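Long-range contacts in beta-lactamase (Serratia marcescens, PDB 5X5G), which probably hydrolyses beta-lactam antibiotics to substituted beta-amino acids, as a member of the class A serine beta-lactamase family: residues M45-K50 / A145-M150; P81-P86 / D112-D117; T191-T196 / V211-T216. All coordinates share one frame; numbering follows the deposited sequence.

Contact 1: residues M45-K50 / A145-M150. With NA (sodium ion), chain E; OP0 ((2S,5R)-N-(2-aminoethoxy)-1-formyl-5-[(sulfooxy)amino]piperidine-2-carboxamide), chain F.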
loop_
_atom_site.group_PDB
_atom_site.type_symbol
_atom_site.label_atom_id
_atom_site.label_comp_id
_atom_site.label_asym_id
_atom_site.label_seq_id
_atom_site.Cartn_x
_atom_site.Cartn_y
_atom_site.Cartn_z
ATOM N N MET A 45 -2.944 8.547 15.195
ATOM C CA MET A 45 -2.463 9.548 14.233
ATOM C C MET A 45 -2.397 9.025 12.797
ATOM O O MET A 45 -2.583 9.794 11.856
ATOM C CB MET A 45 -1.085 10.017 14.668
ATOM C CG MET A 45 -1.144 10.955 15.859
ATOM S SD MET A 45 0.424 11.803 16.083
ATOM C CE MET A 45 1.385 10.574 16.949
ATOM N N GLN A 46 -2.126 7.721 12.676
ATOM C CA GLN A 46 -1.665 7.057 11.458
ATOM C C GLN A 46 -0.633 7.914 10.728
ATOM O O GLN A 46 0.339 8.341 11.359
ATOM C CB GLN A 46 -2.849 6.607 10.583
ATOM C CG GLN A 46 -3.507 5.333 11.073
ATOM C CD GLN A 46 -2.639 4.087 10.920
ATOM O OE1 GLN A 46 -1.629 4.094 10.181
ATOM N NE2 GLN A 46 -3.103 2.978 11.496
ATOM N N SER A 47 -0.812 8.155 9.435
ATOM C CA SER A 47 0.224 8.827 8.668
ATOM C C SER A 47 0.419 10.291 9.039
ATOM O O SER A 47 1.396 10.891 8.599
ATOM C CB SER A 47 -0.035 8.757 7.167
ATOM O OG SER A 47 0.163 7.454 6.696
ATOM N N THR A 48 -0.466 10.874 9.846
ATOM C CA THR A 48 -0.273 12.271 10.235
ATOM C C THR A 48 1.050 12.515 10.932
ATOM O O THR A 48 1.546 13.618 10.895
ATOM C CB THR A 48 -1.469 12.876 11.032
ATOM O OG1 THR A 48 -1.636 12.182 12.283
ATOM C CG2 THR A 48 -2.797 12.788 10.153
ATOM N N TYR A 49 1.621 11.493 11.557
ATOM C CA TYR A 49 2.820 11.637 12.308
ATOM C C TYR A 49 4.053 11.676 11.424
ATOM O O TYR A 49 5.128 12.001 11.937
ATOM C CB TYR A 49 2.925 10.595 13.445
ATOM C CG TYR A 49 3.510 9.224 13.095
ATOM C CD1 TYR A 49 3.364 8.666 11.822
ATOM C CD2 TYR A 49 4.028 8.421 14.095
ATOM C CE1 TYR A 49 3.798 7.396 11.544
ATOM C CE2 TYR A 49 4.461 7.132 13.834
ATOM C CZ TYR A 49 4.357 6.622 12.540
ATOM O OH TYR A 49 4.845 5.369 12.262
ATOM N N LYS A 50 3.873 11.561 10.110
ATOM C CA LYS A 50 4.958 11.848 9.171
ATOM C C LYS A 50 5.294 13.336 9.124
ATOM O O LYS A 50 6.426 13.695 8.875
ATOM C CB LYS A 50 4.646 11.277 7.772
ATOM C CG LYS A 50 4.571 9.721 7.786
ATOM C CD LYS A 50 3.837 9.134 6.610
ATOM C CE LYS A 50 3.713 7.619 6.748
ATOM N NZ LYS A 50 3.072 7.105 5.515
ATOM N N ALA A 145 5.710 3.916 17.437
ATOM C CA ALA A 145 5.752 2.768 16.525
ATOM C C ALA A 145 5.985 3.217 15.075
ATOM O O ALA A 145 5.399 4.210 14.620
ATOM C CB ALA A 145 4.484 1.934 16.611
ATOM N N THR A 146 6.850 2.476 14.378
ATOM C CA THR A 146 7.150 2.707 12.965
ATOM C C THR A 146 5.989 2.180 12.153
ATOM O O THR A 146 5.094 1.497 12.676
ATOM C CB THR A 146 8.415 1.947 12.496
ATOM O OG1 THR A 146 8.211 0.535 12.703
ATOM C CG2 THR A 146 9.655 2.406 13.245
ATOM N N GLU A 147 5.985 2.489 10.865
ATOM C CA GLU A 147 4.972 1.933 10.001
ATOM C C GLU A 147 5.061 0.397 9.998
ATOM O O GLU A 147 4.055 -0.261 10.060
ATOM C CB GLU A 147 5.046 2.493 8.567
ATOM C CG GLU A 147 4.515 3.922 8.465
ATOM C CD GLU A 147 3.001 4.003 8.549
ATOM O OE1 GLU A 147 2.286 2.954 8.395
ATOM O OE2 GLU A 147 2.531 5.133 8.805
ATOM N N GLU A 148 6.245 -0.170 9.918
ATOM C CA GLU A 148 6.361 -1.613 9.954
ATOM C C GLU A 148 5.755 -2.219 11.237
ATOM O O GLU A 148 5.144 -3.276 11.201
ATOM C CB GLU A 148 7.827 -2.000 9.873
ATOM C CG GLU A 148 8.082 -3.494 10.024
ATOM C CD GLU A 148 9.535 -3.860 9.757
ATOM O OE1 GLU A 148 10.393 -2.954 9.794
ATOM O OE2 GLU A 148 9.821 -5.052 9.522
ATOM N N GLU A 149 6.015 -1.592 12.372
ATOM C CA GLU A 149 5.439 -2.022 13.647
ATOM C C GLU A 149 3.927 -1.973 13.682
ATOM O O GLU A 149 3.280 -2.919 14.171
ATOM C CB GLU A 149 6.064 -1.255 14.826
ATOM C CG GLU A 149 7.524 -1.588 15.008
ATOM C CD GLU A 149 8.259 -0.717 16.000
ATOM O OE1 GLU A 149 7.949 0.483 16.161
ATOM O OE2 GLU A 149 9.293 -1.188 16.513
ATOM N N MET A 150 3.353 -0.912 13.122
ATOM C CA MET A 150 1.926 -0.778 13.061
ATOM C C MET A 150 1.292 -1.828 12.162
ATOM O O MET A 150 0.150 -2.253 12.402
ATOM C CB MET A 150 1.519 0.626 12.560
ATOM C CG MET A 150 1.600 1.733 13.614
ATOM S SD MET A 150 0.729 3.269 13.171
ATOM C CE MET A 150 1.646 3.866 11.758
HETATM NA NA NA E . -1.831 -0.938 13.961
HETATM C C1 OP0 F . -1.059 6.605 6.351
HETATM O O8 OP0 F . -1.992 6.886 7.107
HETATM N N14 OP0 F . -1.002 5.535 5.706
HETATM C C2 OP0 F . -1.990 4.479 5.835
HETATM C C3 OP0 F . -1.282 3.215 6.168
HETATM N N15 OP0 F . -1.858 2.103 5.738
HETATM O O9 OP0 F . -0.255 3.281 6.872
HETATM C C7 OP0 F . -0.070 5.374 4.634
HETATM C C6 OP0 F . -0.857 5.557 3.363
HETATM C C5 OP0 F . -1.901 4.443 3.289
HETATM C C4 OP0 F . -2.793 4.425 4.536
HETATM N N16 OP0 F . -1.373 6.956 3.240
HETATM S S17 OP0 F . -3.079 8.485 3.911
HETATM O O10 OP0 F . -2.652 7.080 3.596
HETATM O O13 OP0 F . -4.323 8.599 4.594
HETATM O O12 OP0 F . -3.289 9.071 2.626
HETATM O O11 OP0 F . -1.895 9.152 4.768
HETATM N N21 OP0 F . -1.243 -0.792 9.115
HETATM C C22 OP0 F . -1.986 0.343 8.507
HETATM C C23 OP0 F . -2.290 0.158 7.020
HETATM O O24 OP0 F . -1.418 0.931 6.195
HETATM O O HOH W 1 -0.106 2.083 9.317
HETATM O O HOH W 2 -2.292 0.316 11.409
#
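At the SxxK-like start of helix 49-63, Ser47 and Lys50 face Glu147, which opens helix 147-151 across the active-site cleft. Ser47 is carbamoylated: its OG is bonded at 1.5 Å to inhibitor C1, which also carries N14, and Ser47 N donates to the new carbonyl oxygen, O8, over 2.9 Å, as an oxyanion-hole amide would. Serine's short side chain keeps the oxygen that the adduct proves reactive close to Ser47 N, which holds O8. Lys50, extended beyond CG, crosses Glu147 at about a right angle; its NZ donates to Ser47 OG and Asn113 OD1, while the ion pair from NZ to Glu147 OE2 is long, 3.9 Å. An ordered water lies 2.7 Å from both Gln46 OE1 and Glu147 OE1, joining the amide to the carboxylate; Glu147 OE1 is also hydrogen-bonded to His151 NE2, and Gln46 NE2 is held by Gln157. Tyr49 carries the largest share of the packing. Its chi1 of 86° swings the ring toward 145-150, where the hydroxyl donates to Ala145 O, 2.7 Å away in the ring plane, on a lone pair. Met150 bends at chi3 and brings CE to 3.6 Å from Gln46 OE1 and, obliquely, against the Tyr49 ring, while its O binds the sodium ion. Serine, lysine, and a glutamate with its water together are consistent with the acylation and deacylation centre of class A beta-lactamases.

Contact 2: residues P81-P86 / D112-D117. With OP0 ((2S,5R)-N-(2-aminoethoxy)-1-formyl-5-[(sulfooxy)amino]piperidine-2-carboxamide), chain F; OP0 ((2S,5R)-N-(2-aminoethoxy)-1-formyl-5-[(sulfooxy)amino]piperidine-2-carboxamide), chain B.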
loop_
_atom_site.group_PDB
_atom_site.type_symbol
_atom_site.label_atom_id
_atom_site.label_comp_id
_atom_site.label_asym_id
_atom_site.label_seq_id
_atom_site.Cartn_x
_atom_site.Cartn_y
_atom_site.Cartn_z
ATOM N N PRO A 81 7.313 -4.541 0.115
ATOM C CA PRO A 81 6.160 -4.673 -0.776
ATOM C C PRO A 81 4.827 -4.634 -0.058
ATOM O O PRO A 81 3.772 -4.499 -0.698
ATOM C CB PRO A 81 6.340 -6.068 -1.372
ATOM C CG PRO A 81 7.016 -6.842 -0.279
ATOM C CD PRO A 81 7.883 -5.858 0.476
ATOM N N ASN A 82 4.858 -4.896 1.240
ATOM C CA ASN A 82 3.658 -5.127 1.973
ATOM C C ASN A 82 3.205 -3.829 2.606
ATOM O O ASN A 82 2.964 -3.806 3.807
ATOM C CB ASN A 82 3.896 -6.210 3.045
ATOM C CG ASN A 82 5.248 -6.073 3.746
ATOM O OD1 ASN A 82 6.028 -7.019 3.796
ATOM N ND2 ASN A 82 5.530 -4.894 4.276
ATOM N N THR A 83 3.118 -2.746 1.810
ATOM C CA THR A 83 2.688 -1.447 2.335
ATOM C C THR A 83 2.521 -0.346 1.233
ATOM O O THR A 83 3.099 -0.440 0.140
ATOM C CB THR A 83 3.668 -1.029 3.431
ATOM O OG1 THR A 83 3.131 0.057 4.156
ATOM C CG2 THR A 83 5.041 -0.628 2.841
ATOM N N TRP A 84 1.698 0.676 1.499
ATOM C CA TRP A 84 1.579 1.801 0.587
ATOM C C TRP A 84 2.938 2.456 0.393
ATOM O O TRP A 84 3.503 2.980 1.352
ATOM C CB TRP A 84 0.577 2.832 1.107
ATOM C CG TRP A 84 0.585 4.146 0.421
ATOM C CD1 TRP A 84 1.371 5.227 0.736
ATOM C CD2 TRP A 84 -0.247 4.573 -0.680
ATOM N NE1 TRP A 84 1.053 6.288 -0.068
ATOM C CE2 TRP A 84 0.121 5.896 -0.990
ATOM C CE3 TRP A 84 -1.179 3.923 -1.504
ATOM C CZ2 TRP A 84 -0.453 6.609 -2.040
ATOM C CZ3 TRP A 84 -1.715 4.612 -2.553
ATOM C CH2 TRP A 84 -1.374 5.954 -2.801
ATOM N N SER A 85 3.401 2.488 -0.861
ATOM C CA SER A 85 4.744 3.031 -1.206
ATOM C C SER A 85 4.900 3.357 -2.701
ATOM O O SER A 85 5.436 2.579 -3.483
ATOM C CB SER A 85 5.854 2.125 -0.733
ATOM O OG SER A 85 7.138 2.644 -0.985
ATOM N N PRO A 86 4.574 4.588 -3.054
ATOM C CA PRO A 86 4.956 5.079 -4.366
ATOM C C PRO A 86 6.459 4.979 -4.611
ATOM O O PRO A 86 6.841 4.705 -5.743
ATOM C CB PRO A 86 4.472 6.553 -4.350
ATOM C CG PRO A 86 3.368 6.562 -3.344
ATOM C CD PRO A 86 3.753 5.553 -2.296
ATOM N N ASP A 112 4.434 8.040 1.777
ATOM C CA ASP A 112 5.138 6.792 1.618
ATOM C C ASP A 112 5.456 6.143 2.964
ATOM O O ASP A 112 6.116 6.761 3.841
ATOM C CB ASP A 112 6.391 6.968 0.773
ATOM C CG ASP A 112 6.909 5.663 0.244
ATOM O OD1 ASP A 112 7.514 4.940 1.026
ATOM O OD2 ASP A 112 6.762 5.379 -0.964
ATOM N N ASN A 113 5.042 4.879 3.123
ATOM C CA ASN A 113 5.308 4.131 4.380
ATOM C C ASN A 113 6.747 3.685 4.537
ATOM O O ASN A 113 7.326 3.742 5.653
ATOM C CB ASN A 113 4.380 2.902 4.538
ATOM C CG ASN A 113 2.968 3.281 4.990
ATOM O OD1 ASN A 113 2.751 4.391 5.492
ATOM N ND2 ASN A 113 1.982 2.372 4.776
ATOM N N ASN A 114 7.361 3.296 3.423
ATOM C CA ASN A 114 8.780 2.981 3.434
ATOM C C ASN A 114 9.651 4.189 3.694
ATOM O O ASN A 114 10.601 4.110 4.452
ATOM C CB ASN A 114 9.155 2.302 2.119
ATOM C CG ASN A 114 8.612 0.888 2.049
ATOM O OD1 ASN A 114 8.692 0.162 3.034
ATOM N ND2 ASN A 114 8.051 0.500 0.923
ATOM N N GLY A 115 9.400 5.281 2.996
ATOM C CA GLY A 115 10.110 6.516 3.277
ATOM C C GLY A 115 10.062 6.913 4.734
ATOM O O GLY A 115 11.070 7.254 5.339
ATOM N N CYS A 116 8.885 6.789 5.330
ATOM C CA CYS A 116 8.697 7.049 6.751
ATOM C C CYS A 116 9.710 6.263 7.618
ATOM O O CYS A 116 10.427 6.838 8.470
ATOM C CB CYS A 116 7.280 6.695 7.132
ATOM S SG CYS A 116 6.941 6.872 8.891
ATOM N N ASP A 117 9.758 4.944 7.412
ATOM C CA ASP A 117 10.639 4.114 8.217
ATOM C C ASP A 117 12.110 4.274 7.914
ATOM O O ASP A 117 12.933 4.221 8.818
ATOM C CB ASP A 117 10.214 2.641 8.148
ATOM C CG ASP A 117 8.913 2.373 8.923
ATOM O OD1 ASP A 117 8.271 3.336 9.428
ATOM O OD2 ASP A 117 8.455 1.206 8.881
HETATM C C1 OP0 F . -1.059 6.605 6.351
HETATM O O8 OP0 F . -1.992 6.886 7.107
HETATM N N14 OP0 F . -1.002 5.535 5.706
HETATM C C2 OP0 F . -1.990 4.479 5.835
HETATM C C3 OP0 F . -1.282 3.215 6.168
HETATM N N15 OP0 F . -1.858 2.103 5.738
HETATM O O9 OP0 F . -0.255 3.281 6.872
HETATM C C7 OP0 F . -0.070 5.374 4.634
HETATM C C6 OP0 F . -0.857 5.557 3.363
HETATM C C5 OP0 F . -1.901 4.443 3.289
HETATM C C4 OP0 F . -2.793 4.425 4.536
HETATM N N16 OP0 F . -1.373 6.956 3.240
HETATM S S17 OP0 F . -3.079 8.485 3.911
HETATM O O10 OP0 F . -2.652 7.080 3.596
HETATM O O13 OP0 F . -4.323 8.599 4.594
HETATM O O12 OP0 F . -3.289 9.071 2.626
HETATM O O11 OP0 F . -1.895 9.152 4.768
HETATM N N21 OP0 F . -1.243 -0.792 9.115
HETATM C C22 OP0 F . -1.986 0.343 8.507
HETATM C C23 OP0 F . -2.290 0.158 7.020
HETATM O O24 OP0 F . -1.418 0.931 6.195
HETATM C C1 OP0 B . -0.136 -8.629 -3.256
HETATM O O8 OP0 B . 0.339 -9.684 -2.829
HETATM N N14 OP0 B . -0.210 -7.587 -2.569
HETATM C C2 OP0 B . 0.189 -7.526 -1.175
HETATM C C3 OP0 B . -0.953 -6.998 -0.384
HETATM N N15 OP0 B . -0.632 -6.317 0.705
HETATM O O9 OP0 B . -2.109 -7.283 -0.753
HETATM C C7 OP0 B . -0.492 -6.325 -3.180
HETATM C C6 OP0 B . 0.828 -5.607 -3.287
HETATM C C5 OP0 B . 1.353 -5.370 -1.872
HETATM C C4 OP0 B . 1.459 -6.682 -1.085
HETATM N N16 OP0 B . 1.754 -6.310 -4.228
HETATM S S17 OP0 B . 3.299 -8.113 -4.479
HETATM O O10 OP0 B . 2.657 -7.072 -3.608
HETATM O O13 OP0 B . 4.009 -9.130 -3.781
HETATM O O12 OP0 B . 4.286 -7.383 -5.208
HETATM O O11 OP0 B . 2.132 -8.750 -5.383
HETATM N N21 OP0 B . -3.713 -7.596 3.711
HETATM C C22 OP0 B . -2.449 -7.850 2.970
HETATM C C23 OP0 B . -1.533 -6.629 2.874
HETATM O O24 OP0 B . -1.588 -6.018 1.584
#
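Asp112, Asn113 and Thr83 bury the most surface here, where a segment consistent with the Ser-Asp-Asn (SDN) motif of class A beta-lactamases meets the loop leading into helix 86-90. Asp112 is the N-cap of helix 113-123: OD1 accepts from Gly115 N at 2.7 Å, on the anti side of the carboxylate. Its other oxygen, OD2, is met on the syn side by Ser85 OG, 2.8 Å away, and also accepts from Leu87 N. Ser85 is itself the N-cap of helix 86-90, its OG accepting from Lys88 N, so one carboxylate ties two helix starts together. A short acid suits this role, since both oxygens can reach main-chain N-H groups. Ser85 OG also accepts from Asn114 ND2 (3.0 Å), and Pro86, with no N-H to offer, fits the first turn of its helix. Asn113 is held through backbone and side chain: its main-chain N donates to Trp84 O at 3.0 Å, nearly straight on the carbonyl. Trp84 NE1 goes to His110 O; Pro86 CD lies over one face of the indole, toward the rim, and the inhibitor over the opposite one. Thr83 turns OG1 trans to its own N (chi1 -167°), toward the amide of Asn113. Asn113 ND2 donates to this hydroxyl at 2.7 Å, 12° out of the amide plane, and reaches inhibitor O9 at 3.2 Å.

Contact 3: residues T191-T196 / V211-T216. With OP0 ((2S,5R)-N-(2-aminoethoxy)-1-formyl-5-[(sulfooxy)amino]piperidine-2-carboxamide), chain F.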
loop_
_atom_site.group_PDB
_atom_site.type_symbol
_atom_site.label_atom_id
_atom_site.label_comp_id
_atom_site.label_asym_id
_atom_site.label_seq_id
_atom_site.Cartn_x
_atom_site.Cartn_y
_atom_site.Cartn_z
ATOM N N THR A 191 6.177 21.277 0.661
ATOM C CA THR A 191 5.914 19.840 0.560
ATOM C C THR A 191 4.456 19.534 1.038
ATOM O O THR A 191 3.714 18.774 0.407
ATOM C CB THR A 191 6.972 19.108 1.421
ATOM O OG1 THR A 191 8.288 19.293 0.830
ATOM C CG2 THR A 191 6.678 17.671 1.504
ATOM N N MET A 192 4.035 20.188 2.122
ATOM C CA MET A 192 2.680 20.017 2.646
ATOM C C MET A 192 1.555 20.574 1.765
ATOM O O MET A 192 0.436 20.011 1.720
ATOM C CB MET A 192 2.614 20.611 4.059
ATOM C CG MET A 192 3.465 19.822 5.020
ATOM S SD MET A 192 3.515 20.568 6.630
ATOM C CE MET A 192 1.835 20.288 7.188
ATOM N N ILE A 193 1.878 21.628 0.997
ATOM C CA ILE A 193 0.952 22.189 0.033
ATOM C C ILE A 193 0.860 21.273 -1.172
ATOM O O ILE A 193 -0.216 21.114 -1.762
ATOM C CB ILE A 193 1.384 23.601 -0.421
ATOM C CG1 ILE A 193 1.325 24.573 0.773
ATOM C CG2 ILE A 193 0.454 24.090 -1.508
ATOM C CD1 ILE A 193 1.886 25.967 0.492
ATOM N N GLU A 194 1.987 20.656 -1.516
ATOM C CA GLU A 194 2.082 19.792 -2.678
ATOM C C GLU A 194 1.485 18.422 -2.395
ATOM O O GLU A 194 1.484 17.573 -3.252
ATOM C CB GLU A 194 3.546 19.613 -3.080
ATOM C CG GLU A 194 4.169 20.751 -3.891
ATOM C CD GLU A 194 5.704 20.791 -3.811
ATOM O OE1 GLU A 194 6.350 19.878 -3.223
ATOM O OE2 GLU A 194 6.279 21.798 -4.277
ATOM N N THR A 195 1.088 18.178 -1.149
ATOM C CA THR A 195 0.406 16.949 -0.795
ATOM C C THR A 195 -0.714 16.626 -1.768
ATOM O O THR A 195 -1.499 17.488 -2.146
ATOM C CB THR A 195 -0.096 17.037 0.654
ATOM O OG1 THR A 195 1.048 17.019 1.513
ATOM C CG2 THR A 195 -0.990 15.878 0.996
ATOM N N THR A 196 -0.730 15.387 -2.230
ATOM C CA THR A 196 -1.748 14.938 -3.197
ATOM C C THR A 196 -2.827 14.037 -2.608
ATOM O O THR A 196 -3.907 13.885 -3.188
ATOM C CB THR A 196 -1.091 14.209 -4.378
ATOM O OG1 THR A 196 -0.319 13.106 -3.900
ATOM C CG2 THR A 196 -0.179 15.180 -5.121
ATOM N N VAL A 211 -5.279 27.438 -0.577
ATOM C CA VAL A 211 -4.030 26.837 -0.121
ATOM C C VAL A 211 -4.265 26.056 1.186
ATOM O O VAL A 211 -4.625 26.625 2.226
ATOM C CB VAL A 211 -2.917 27.879 0.123
ATOM C CG1 VAL A 211 -1.609 27.227 0.561
ATOM C CG2 VAL A 211 -2.706 28.768 -1.095
ATOM N N VAL A 212 -3.987 24.759 1.122
ATOM C CA VAL A 212 -4.085 23.861 2.266
ATOM C C VAL A 212 -2.785 23.079 2.376
ATOM O O VAL A 212 -2.424 22.318 1.495
ATOM C CB VAL A 212 -5.307 22.927 2.126
ATOM C CG1 VAL A 212 -5.415 22.049 3.365
ATOM C CG2 VAL A 212 -6.580 23.741 1.895
ATOM N N ALA A 213 -1.955 23.479 3.307
ATOM C CA ALA A 213 -0.743 22.740 3.577
ATOM C C ALA A 213 -1.109 21.643 4.608
ATOM O O ALA A 213 -1.488 21.974 5.745
ATOM C CB ALA A 213 0.279 23.704 4.160
ATOM N N HIS A 214 -1.096 20.375 4.210
ATOM C CA HIS A 214 -1.653 19.341 5.050
ATOM C C HIS A 214 -0.991 17.972 4.984
ATOM O O HIS A 214 -0.229 17.653 4.048
ATOM C CB HIS A 214 -3.139 19.231 4.773
ATOM C CG HIS A 214 -3.472 18.586 3.468
ATOM N ND1 HIS A 214 -4.158 17.390 3.390
ATOM C CD2 HIS A 214 -3.281 18.996 2.191
ATOM C CE1 HIS A 214 -4.325 17.065 2.114
ATOM N NE2 HIS A 214 -3.841 18.041 1.366
ATOM N N LYS A 215 -1.440 17.105 5.894
ATOM C CA LYS A 215 -0.998 15.721 5.943
ATOM C C LYS A 215 -2.136 14.821 6.389
ATOM O O LYS A 215 -2.723 15.006 7.476
ATOM C CB LYS A 215 0.219 15.553 6.889
ATOM C CG LYS A 215 0.693 14.102 7.027
ATOM C CD LYS A 215 1.602 13.674 5.870
ATOM C CE LYS A 215 1.647 12.175 5.555
ATOM N NZ LYS A 215 0.356 11.704 5.011
ATOM N N THR A 216 -2.383 13.800 5.579
ATOM C CA THR A 216 -3.447 12.873 5.831
ATOM C C THR A 216 -2.985 11.729 6.714
ATOM O O THR A 216 -1.782 11.469 6.873
ATOM C CB THR A 216 -3.980 12.286 4.513
ATOM O OG1 THR A 216 -2.900 11.801 3.732
ATOM C CG2 THR A 216 -4.709 13.340 3.725
HETATM C C1 OP0 F . -1.059 6.605 6.351
HETATM O O8 OP0 F . -1.992 6.886 7.107
HETATM N N14 OP0 F . -1.002 5.535 5.706
HETATM C C2 OP0 F . -1.990 4.479 5.835
HETATM C C3 OP0 F . -1.282 3.215 6.168
HETATM N N15 OP0 F . -1.858 2.103 5.738
HETATM O O9 OP0 F . -0.255 3.281 6.872
HETATM C C7 OP0 F . -0.070 5.374 4.634
HETATM C C6 OP0 F . -0.857 5.557 3.363
HETATM C C5 OP0 F . -1.901 4.443 3.289
HETATM C C4 OP0 F . -2.793 4.425 4.536
HETATM N N16 OP0 F . -1.373 6.956 3.240
HETATM S S17 OP0 F . -3.079 8.485 3.911
HETATM O O10 OP0 F . -2.652 7.080 3.596
HETATM O O13 OP0 F . -4.323 8.599 4.594
HETATM O O12 OP0 F . -3.289 9.071 2.626
HETATM O O11 OP0 F . -1.895 9.152 4.768
HETATM N N21 OP0 F . -1.243 -0.792 9.115
HETATM C C22 OP0 F . -1.986 0.343 8.507
HETATM C C23 OP0 F . -2.290 0.158 7.020
HETATM O O24 OP0 F . -1.418 0.931 6.195
HETATM O O HOH W 3 -4.474 17.063 -1.244
#
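Met192, near the end of helix 182-193, and Thr195, in the turn that follows, make the polar contacts with His214 on the edge strand 212-218. His214 N donates to Met192 O at 2.9 Å, approaching from well above the carbonyl plane (61° out of it), and the CA-H of Ala213 leans on the same oxygen. Thr195 OG1 lies 2.9 Å from His214 O and 3.1 Å from Met192 O; its one proton can serve either. Water 3 bridges Thr195 O and the His214 ring at NE2, while ND1 bonds to Asp232, so both ring nitrogens have partners.

The aromatic contact is a CH-pi one: Thr195 CG2 stands over the imidazole face, 3.9 Å from its centroid and 23° off the normal. Threonine thus serves twice, with its hydroxyl on the main chain and its methyl on the ring.

Apolar contacts continue toward the start of the strand. Ile193 CG1 meets Ala213 CB at 3.6 Å, its CD1 reaches Val211 CG1, and Met192 CB packs on Ala213 CB; the small alanine lets the helix end come close.

Beyond them, Lys215 NZ bonds to Ser111 OG, and Thr216 OG1, also hydrogen-bonded to Thr197 OG1, makes weak, unsettled contacts with sulfate O11 and O12. This is consistent with the K(T/S)G motif on the edge strand of serine beta-lactamases.

Overall arrangement
Contact 2 is nested in the chain between the two segments of contact 1, and contact 3 follows both. The centres of contacts 1 and 2 lie about 11 Å apart; the centre of each is about 18 Å from that of contact 3. Helices 113-123 and 147-151 join the first two directly, since Asp117 OD2 accepts from Glu148 N. Contact 1 meets contact 3 where Ser47 and Thr48 pack against Lys215 and Thr216, on the outermost strand of the five-stranded antiparallel sheet. Contacts 2 and 3 do not touch, their nearest atoms being about 6 Å apart. All three reach one inhibitor molecule, so the active site is assembled from helix starts on one side and a sheet edge on the other.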